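Long-range contacts in truncated hemoglobin 4 (Chlamydomonas reinhardtii, PDB 6BME), which carries a heme b with two protein ligands on its iron, in a 2-on-2 truncated globin domain, and probably binds oxygen: residues V19-L24 / H89-S93; L30-F34 / N75-N79. All coordinates share one frame; numbering follows the deposited sequence.

Contact 1 (V19-L24 / H89-S93)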
loop_
_atom_site.group_PDB
_atom_site.type_symbol
_atom_site.label_atom_id
_atom_site.label_comp_id
_atom_site.label_asym_id
_atom_site.label_seq_id
_atom_site.Cartn_x
_atom_site.Cartn_y
_atom_site.Cartn_z
ATOM N N VAL A 19 -1.482 -8.722 -8.721
ATOM C CA VAL A 19 -0.420 -7.989 -9.415
ATOM C C VAL A 19 0.422 -7.211 -8.409
ATOM O O VAL A 19 1.657 -7.292 -8.405
ATOM C CB VAL A 19 -1.019 -7.047 -10.474
ATOM C CG1 VAL A 19 0.055 -6.038 -10.978
ATOM C CG2 VAL A 19 -1.635 -7.841 -11.621
ATOM N N PHE A 20 -0.251 -6.473 -7.524
ATOM C CA PHE A 20 0.414 -5.597 -6.568
ATOM C C PHE A 20 1.219 -6.409 -5.568
ATOM O O PHE A 20 2.384 -6.099 -5.302
ATOM C CB PHE A 20 -0.655 -4.735 -5.891
ATOM C CG PHE A 20 -0.139 -3.777 -4.863
ATOM C CD1 PHE A 20 1.026 -3.045 -5.073
ATOM C CD2 PHE A 20 -0.861 -3.560 -3.703
ATOM C CE1 PHE A 20 1.482 -2.146 -4.102
ATOM C CE2 PHE A 20 -0.418 -2.660 -2.741
ATOM C CZ PHE A 20 0.753 -1.956 -2.939
ATOM N N TYR A 21 0.623 -7.484 -5.051
ATOM C CA TYR A 21 1.313 -8.373 -4.123
ATOM C C TYR A 21 2.585 -8.944 -4.738
ATOM O O TYR A 21 3.657 -8.923 -4.117
ATOM C CB TYR A 21 0.364 -9.498 -3.705
ATOM C CG TYR A 21 1.037 -10.632 -2.979
ATOM C CD1 TYR A 21 1.321 -10.540 -1.627
ATOM C CD2 TYR A 21 1.385 -11.796 -3.641
ATOM C CE1 TYR A 21 1.936 -11.576 -0.952
ATOM C CE2 TYR A 21 2.000 -12.840 -2.976
ATOM C CZ TYR A 21 2.274 -12.722 -1.632
ATOM O OH TYR A 21 2.890 -13.756 -0.963
ATOM N N LYS A 22 2.488 -9.446 -5.972
ATOM C CA LYS A 22 3.642 -10.087 -6.596
ATOM C C LYS A 22 4.756 -9.084 -6.854
ATOM O O LYS A 22 5.939 -9.408 -6.683
ATOM C CB LYS A 22 3.213 -10.791 -7.888
ATOM C CG LYS A 22 2.337 -12.014 -7.643
ATOM C CD LYS A 22 1.897 -12.652 -8.946
ATOM C CE LYS A 22 0.893 -13.785 -8.705
ATOM N NZ LYS A 22 -0.407 -13.544 -9.400
ATOM N N LYS A 23 4.404 -7.848 -7.225
ATOM C CA LYS A 23 5.418 -6.800 -7.365
ATOM C C LYS A 23 6.201 -6.608 -6.069
ATOM O O LYS A 23 7.429 -6.498 -6.088
ATOM C CB LYS A 23 4.772 -5.479 -7.791
ATOM C CG LYS A 23 4.414 -5.375 -9.263
ATOM C CD LYS A 23 3.669 -4.073 -9.540
ATOM C CE LYS A 23 3.210 -3.981 -10.987
ATOM N NZ LYS A 23 4.368 -3.925 -11.932
ATOM N N LEU A 24 5.507 -6.553 -4.927
ATOM C CA LEU A 24 6.208 -6.351 -3.662
ATOM C C LEU A 24 7.094 -7.545 -3.327
ATOM O O LEU A 24 8.250 -7.378 -2.916
ATOM C CB LEU A 24 5.212 -6.093 -2.530
ATOM C CG LEU A 24 4.196 -4.965 -2.701
ATOM C CD1 LEU A 24 3.439 -4.759 -1.397
ATOM C CD2 LEU A 24 4.877 -3.676 -3.135
ATOM N N HIS A 89 4.837 0.770 -7.172
ATOM C CA HIS A 89 4.291 -0.516 -7.591
ATOM C C HIS A 89 2.773 -0.494 -7.592
ATOM O O HIS A 89 2.144 -1.126 -8.450
ATOM C CB HIS A 89 4.783 -1.644 -6.686
ATOM C CG HIS A 89 6.228 -1.989 -6.878
ATOM N ND1 HIS A 89 6.797 -2.156 -8.122
ATOM C CD2 HIS A 89 7.221 -2.201 -5.978
ATOM C CE1 HIS A 89 8.077 -2.457 -7.980
ATOM N NE2 HIS A 89 8.357 -2.498 -6.687
ATOM N N PHE A 90 2.164 0.231 -6.655
ATOM C CA PHE A 90 0.709 0.279 -6.610
ATOM C C PHE A 90 0.139 0.946 -7.859
ATOM O O PHE A 90 -0.767 0.406 -8.507
ATOM C CB PHE A 90 0.234 0.995 -5.349
ATOM C CG PHE A 90 -1.254 1.033 -5.221
ATOM C CD1 PHE A 90 -1.970 -0.127 -4.912
ATOM C CD2 PHE A 90 -1.943 2.204 -5.428
ATOM C CE1 PHE A 90 -3.345 -0.098 -4.802
ATOM C CE2 PHE A 90 -3.329 2.240 -5.321
ATOM C CZ PHE A 90 -4.026 1.098 -5.015
ATOM N N VAL A 91 0.654 2.125 -8.220
ATOM C CA VAL A 91 0.093 2.798 -9.387
ATOM C C VAL A 91 0.443 2.031 -10.657
ATOM O O VAL A 91 -0.367 1.960 -11.582
ATOM C CB VAL A 91 0.540 4.271 -9.461
ATOM C CG1 VAL A 91 0.112 5.005 -8.213
ATOM C CG2 VAL A 91 2.046 4.377 -9.645
ATOM N N ASP A 92 1.624 1.406 -10.710
ATOM C CA ASP A 92 1.937 0.543 -11.842
ATOM C C ASP A 92 0.928 -0.592 -11.953
ATOM O O ASP A 92 0.519 -0.957 -13.058
ATOM C CB ASP A 92 3.353 -0.019 -11.715
ATOM C CG ASP A 92 4.426 1.056 -11.822
ATOM O OD1 ASP A 92 4.091 2.232 -12.090
ATOM O OD2 ASP A 92 5.608 0.715 -11.626
ATOM N N SER A 93 0.524 -1.175 -10.816
ATOM C CA SER A 93 -0.490 -2.225 -10.853
ATOM C C SER A 93 -1.783 -1.704 -11.452
ATOM O O SER A 93 -2.390 -2.365 -12.300
ATOM C CB SER A 93 -0.745 -2.778 -9.451
ATOM O OG SER A 93 0.461 -3.232 -8.873
HETATM O O HOH W 1 6.196 -1.844 -10.974
#

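Contact 2 (L30-F34 / N75-N79). With HEM (protoporphyrin IX containing Fe), chain C.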
loop_
_atom_site.group_PDB
_atom_site.type_symbol
_atom_site.label_atom_id
_atom_site.label_comp_id
_atom_site.label_asym_id
_atom_site.label_seq_id
_atom_site.Cartn_x
_atom_site.Cartn_y
_atom_site.Cartn_z
ATOM N N LEU A 30 12.067 -4.706 -0.993
ATOM C CA LEU A 30 10.861 -4.706 -0.166
ATOM C C LEU A 30 10.527 -6.060 0.438
ATOM O O LEU A 30 10.017 -6.120 1.555
ATOM C CB LEU A 30 9.669 -4.237 -0.995
ATOM C CG LEU A 30 9.810 -2.843 -1.599
ATOM C CD1 LEU A 30 8.681 -2.576 -2.569
ATOM C CD2 LEU A 30 9.839 -1.793 -0.478
ATOM N N GLU A 31 10.781 -7.146 -0.284
ATOM C CA GLU A 31 10.442 -8.478 0.208
ATOM C C GLU A 31 10.900 -8.743 1.641
ATOM O O GLU A 31 10.115 -9.328 2.407
ATOM C CB GLU A 31 11.013 -9.521 -0.768
ATOM C CG GLU A 31 10.898 -10.966 -0.317
ATOM C CD GLU A 31 12.034 -11.390 0.607
ATOM O OE1 GLU A 31 13.167 -10.878 0.464
ATOM O OE2 GLU A 31 11.782 -12.227 1.491
ATOM N N PRO A 32 12.101 -8.341 2.078
ATOM C CA PRO A 32 12.506 -8.686 3.448
ATOM C C PRO A 32 11.559 -8.176 4.519
ATOM O O PRO A 32 11.470 -8.813 5.571
ATOM C CB PRO A 32 13.902 -8.057 3.566
ATOM C CG PRO A 32 14.429 -8.117 2.172
ATOM C CD PRO A 32 13.216 -7.708 1.347
ATOM N N PHE A 33 10.835 -7.072 4.290
ATOM C CA PHE A 33 9.858 -6.616 5.281
ATOM C C PHE A 33 8.679 -7.570 5.419
ATOM O O PHE A 33 7.960 -7.507 6.420
ATOM C CB PHE A 33 9.331 -5.220 4.935
ATOM C CG PHE A 33 10.364 -4.141 5.079
ATOM C CD1 PHE A 33 10.729 -3.687 6.342
ATOM C CD2 PHE A 33 10.985 -3.600 3.962
ATOM C CE1 PHE A 33 11.693 -2.698 6.496
ATOM C CE2 PHE A 33 11.962 -2.618 4.098
ATOM C CZ PHE A 33 12.312 -2.158 5.378
ATOM N N PHE A 34 8.465 -8.452 4.450
ATOM C CA PHE A 34 7.345 -9.383 4.512
ATOM C C PHE A 34 7.737 -10.773 5.012
ATOM O O PHE A 34 6.864 -11.640 5.159
ATOM C CB PHE A 34 6.681 -9.460 3.132
ATOM C CG PHE A 34 6.150 -8.128 2.666
ATOM C CD1 PHE A 34 4.987 -7.608 3.207
ATOM C CD2 PHE A 34 6.836 -7.380 1.731
ATOM C CE1 PHE A 34 4.507 -6.376 2.811
ATOM C CE2 PHE A 34 6.363 -6.155 1.317
ATOM C CZ PHE A 34 5.194 -5.649 1.857
ATOM N N ASN A 75 12.417 -0.446 14.282
ATOM C CA ASN A 75 13.236 -1.621 14.513
ATOM C C ASN A 75 13.788 -2.232 13.232
ATOM O O ASN A 75 14.677 -3.085 13.311
ATOM C CB ASN A 75 12.425 -2.688 15.264
ATOM C CG ASN A 75 12.150 -2.317 16.708
ATOM O OD1 ASN A 75 12.845 -1.488 17.300
ATOM N ND2 ASN A 75 11.150 -2.968 17.300
ATOM N N ARG A 76 13.290 -1.829 12.054
ATOM C CA ARG A 76 13.695 -2.479 10.813
ATOM C C ARG A 76 14.113 -1.507 9.706
ATOM O O ARG A 76 14.264 -1.935 8.552
ATOM C CB ARG A 76 12.564 -3.387 10.296
ATOM C CG ARG A 76 11.982 -4.370 11.324
ATOM C CD ARG A 76 12.701 -5.704 11.350
ATOM N NE ARG A 76 12.585 -6.392 10.068
ATOM C CZ ARG A 76 11.499 -7.040 9.652
ATOM N NH1 ARG A 76 10.418 -7.094 10.420
ATOM N NH2 ARG A 76 11.494 -7.627 8.462
ATOM N N GLY A 77 14.274 -0.218 10.002
ATOM C CA GLY A 77 14.794 0.713 9.020
ATOM C C GLY A 77 13.865 1.038 7.871
ATOM O O GLY A 77 14.337 1.445 6.807
ATOM N N LEU A 78 12.555 0.884 8.054
ATOM C CA LEU A 78 11.598 1.239 7.007
ATOM C C LEU A 78 11.649 2.742 6.758
ATOM O O LEU A 78 11.640 3.539 7.705
ATOM C CB LEU A 78 10.189 0.814 7.420
ATOM C CG LEU A 78 9.125 1.016 6.337
ATOM C CD1 LEU A 78 9.492 0.128 5.180
ATOM C CD2 LEU A 78 7.698 0.703 6.843
ATOM N N ASN A 79 11.721 3.144 5.489
ATOM C CA ASN A 79 11.983 4.551 5.198
ATOM C C ASN A 79 11.183 5.030 3.988
ATOM O O ASN A 79 10.391 4.291 3.390
ATOM C CB ASN A 79 13.494 4.796 5.023
ATOM C CG ASN A 79 14.086 4.062 3.830
ATOM O OD1 ASN A 79 13.516 4.056 2.754
ATOM N ND2 ASN A 79 15.251 3.453 4.023
HETATM C CHA HEM C . 0.635 -3.972 7.522
HETATM C CHB HEM C . -1.554 -0.668 4.758
HETATM C CHC HEM C . 2.816 1.056 3.583
HETATM C CHD HEM C . 4.687 -3.182 4.933
HETATM C C1A HEM C . -0.375 -3.240 6.939
HETATM C C2A HEM C . -1.815 -3.383 7.110
HETATM C C3A HEM C . -2.396 -2.458 6.322
HETATM C C4A HEM C . -1.367 -1.709 5.639
HETATM C CMA HEM C . -3.899 -2.168 6.134
HETATM C CAA HEM C . -2.555 -4.401 8.035
HETATM C CBA HEM C . -2.248 -5.850 7.655
HETATM C CGA HEM C . -3.120 -6.847 8.395
HETATM O O1A HEM C . -3.058 -6.910 9.663
HETATM O O2A HEM C . -3.862 -7.597 7.694
HETATM C C1B HEM C . -0.558 0.175 4.305
HETATM C C2B HEM C . -0.726 1.506 3.757
HETATM C C3B HEM C . 0.495 1.971 3.451
HETATM C C4B HEM C . 1.458 0.944 3.764
HETATM C CMB HEM C . -2.070 2.254 3.598
HETATM C CAB HEM C . 0.911 3.324 2.823
HETATM C CBB HEM C . 0.099 4.085 2.090
HETATM C C1C HEM C . 3.695 0.020 3.757
HETATM C C2C HEM C . 5.054 -0.011 3.305
HETATM C C3C HEM C . 5.585 -1.182 3.643
HETATM C C4C HEM C . 4.568 -1.937 4.357
HETATM C CMC HEM C . 5.740 1.131 2.524
HETATM C CAC HEM C . 7.029 -1.612 3.319
HETATM C CBC HEM C . 7.309 -2.883 3.016
HETATM C C1D HEM C . 3.775 -3.727 5.822
HETATM C C2D HEM C . 3.978 -4.898 6.650
HETATM C C3D HEM C . 2.864 -5.112 7.349
HETATM C C4D HEM C . 1.911 -4.087 7.000
HETATM C CMD HEM C . 5.264 -5.742 6.671
HETATM C CAD HEM C . 2.567 -6.263 8.354
HETATM C CBD HEM C . 3.202 -5.965 9.705
HETATM C CGD HEM C . 2.923 -7.147 10.604
HETATM O O1D HEM C . 1.794 -7.697 10.543
HETATM O O2D HEM C . 3.822 -7.523 11.389
HETATM N NA HEM C . -0.154 -2.229 6.032
HETATM N NB HEM C . 0.793 -0.137 4.300
HETATM N NC HEM C . 3.437 -1.164 4.402
HETATM N ND HEM C . 2.499 -3.245 6.070
HETATM FE FE HEM C . 1.650 -1.701 5.179
HETATM O O HOH W 2 8.165 -8.014 8.983
#

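Contact 1 (V19-L24 / H89-S93)
Lys23 lies across His89 and Ser93, each carbon of its chain meeting something. CB sits over one face of the His89 imidazole, a CH-pi contact with 4.2 Å from Lys23 CB to the ring centroid. CG runs on past the ND1 corner of the ring, and CD settles against Ser93 OG at 3.4 Å and the carbonyl oxygen of His89. CE still leans on Ser93 OG and comes up to CB of Asp92. The chain is extended to this point; the last torsion (chi4 -65°) then turns NZ out of line with the extended chain, and it donates to a water at 2.9 Å. That water donates in turn to Asp92 OD2 (2.7 Å) and also binds His89 ND1 in the plane of the imidazole, so it joins three side chains that do not bond to one another. Glu96 makes a salt bridge with the same NZ, and Asp27 takes up His89 NE2. In globin lettering this is helix B (10-25) against helix G (80-96), two members of the 2-on-2 sandwich; the axes of these short segments approach to 9.0 Å and run roughly antiparallel, at 142°. On the buried side Phe20 meets Phe90 in a T-shaped pair: Phe90 CD1 stands 3.6 Å above the middle of the Phe20 ring, the planes inclined at 71°. Leu24 CD1 lies on the other face, and Phe49 meets both rings. A serine in place of Phe20 would probably leave the edge of Phe90 without its aromatic face and open a gap between Leu24 and Phe90. Ser93 OG, packed at 3.3 Å from Phe20 CA, donates to His89 O at 2.7 Å, an oxygen that also accepts the helical bond from Ser93 N, so two donors grip it.

Contact 2 (L30-F34 / N75-N79)
Phe33 O receives a short hydrogen bond, 2.6 Å, from a water that in turn accepts from Arg76 NH1 at 2.8 Å, and through it the two loops are joined. The water lies in the guanidinium plane, at its edge. Pro32 O also lies near the guanidinium plane, but beyond NH2, 3.1 Å from Arg76 NH2 at an angle too poor for a hydrogen bond. Arg76 gets there by folding its chain: chi2 (-90°) and chi3 (-62°) turn the guanidinium back until NH2 comes close to Phe33 CA, while its CB stays beside Phe33 CE1. The segments are the turn between the B and E helices of the globin fold (30-34) and the link from helix F to helix G (75-79), and between them they line part of the heme pocket. Their apolar meeting point is the Phe33 ring. Leu78 CD1 stands over one face, 3.8 Å from the centroid of the Phe33 ring and only 16° off its normal, a CH-pi contact; Arg76 O lies near the ring plane, 3.4 Å from Phe33 CE1, and His82 adds an edge-to-face partner. The same methyl of Leu78 serves the porphyrin as well, its CD1 touching the vinyl carbon CAC of the heme at 3.5 Å. The outer carbon of that vinyl group, CBC, touches both phenylalanines, 3.6 Å from Phe33 CB and 3.7 Å from Phe34 CZ.

How the contacts relate
Both segments of contact 2 fall in sequence between the two helical segments that contact 1 brings together, and the centres of the contacts are about 17 Å apart, yet the two meet directly. His89 CD2 packs on Leu30 CD1 at 3.7 Å, and Leu24 CD1 on Phe34 CZ at 3.8 Å, so side chains of both helices pack against the turn 30-34. Leu24 marks the heme end of contact 1: its side chain is about 6 Å from the heme and about 5 Å from that of Lys45, a heme ligand. Contact 2 reaches both ligands: Phe34 packs on Lys45, and the side chain of Leu78 is about 5 Å from that of His69, the axial histidine.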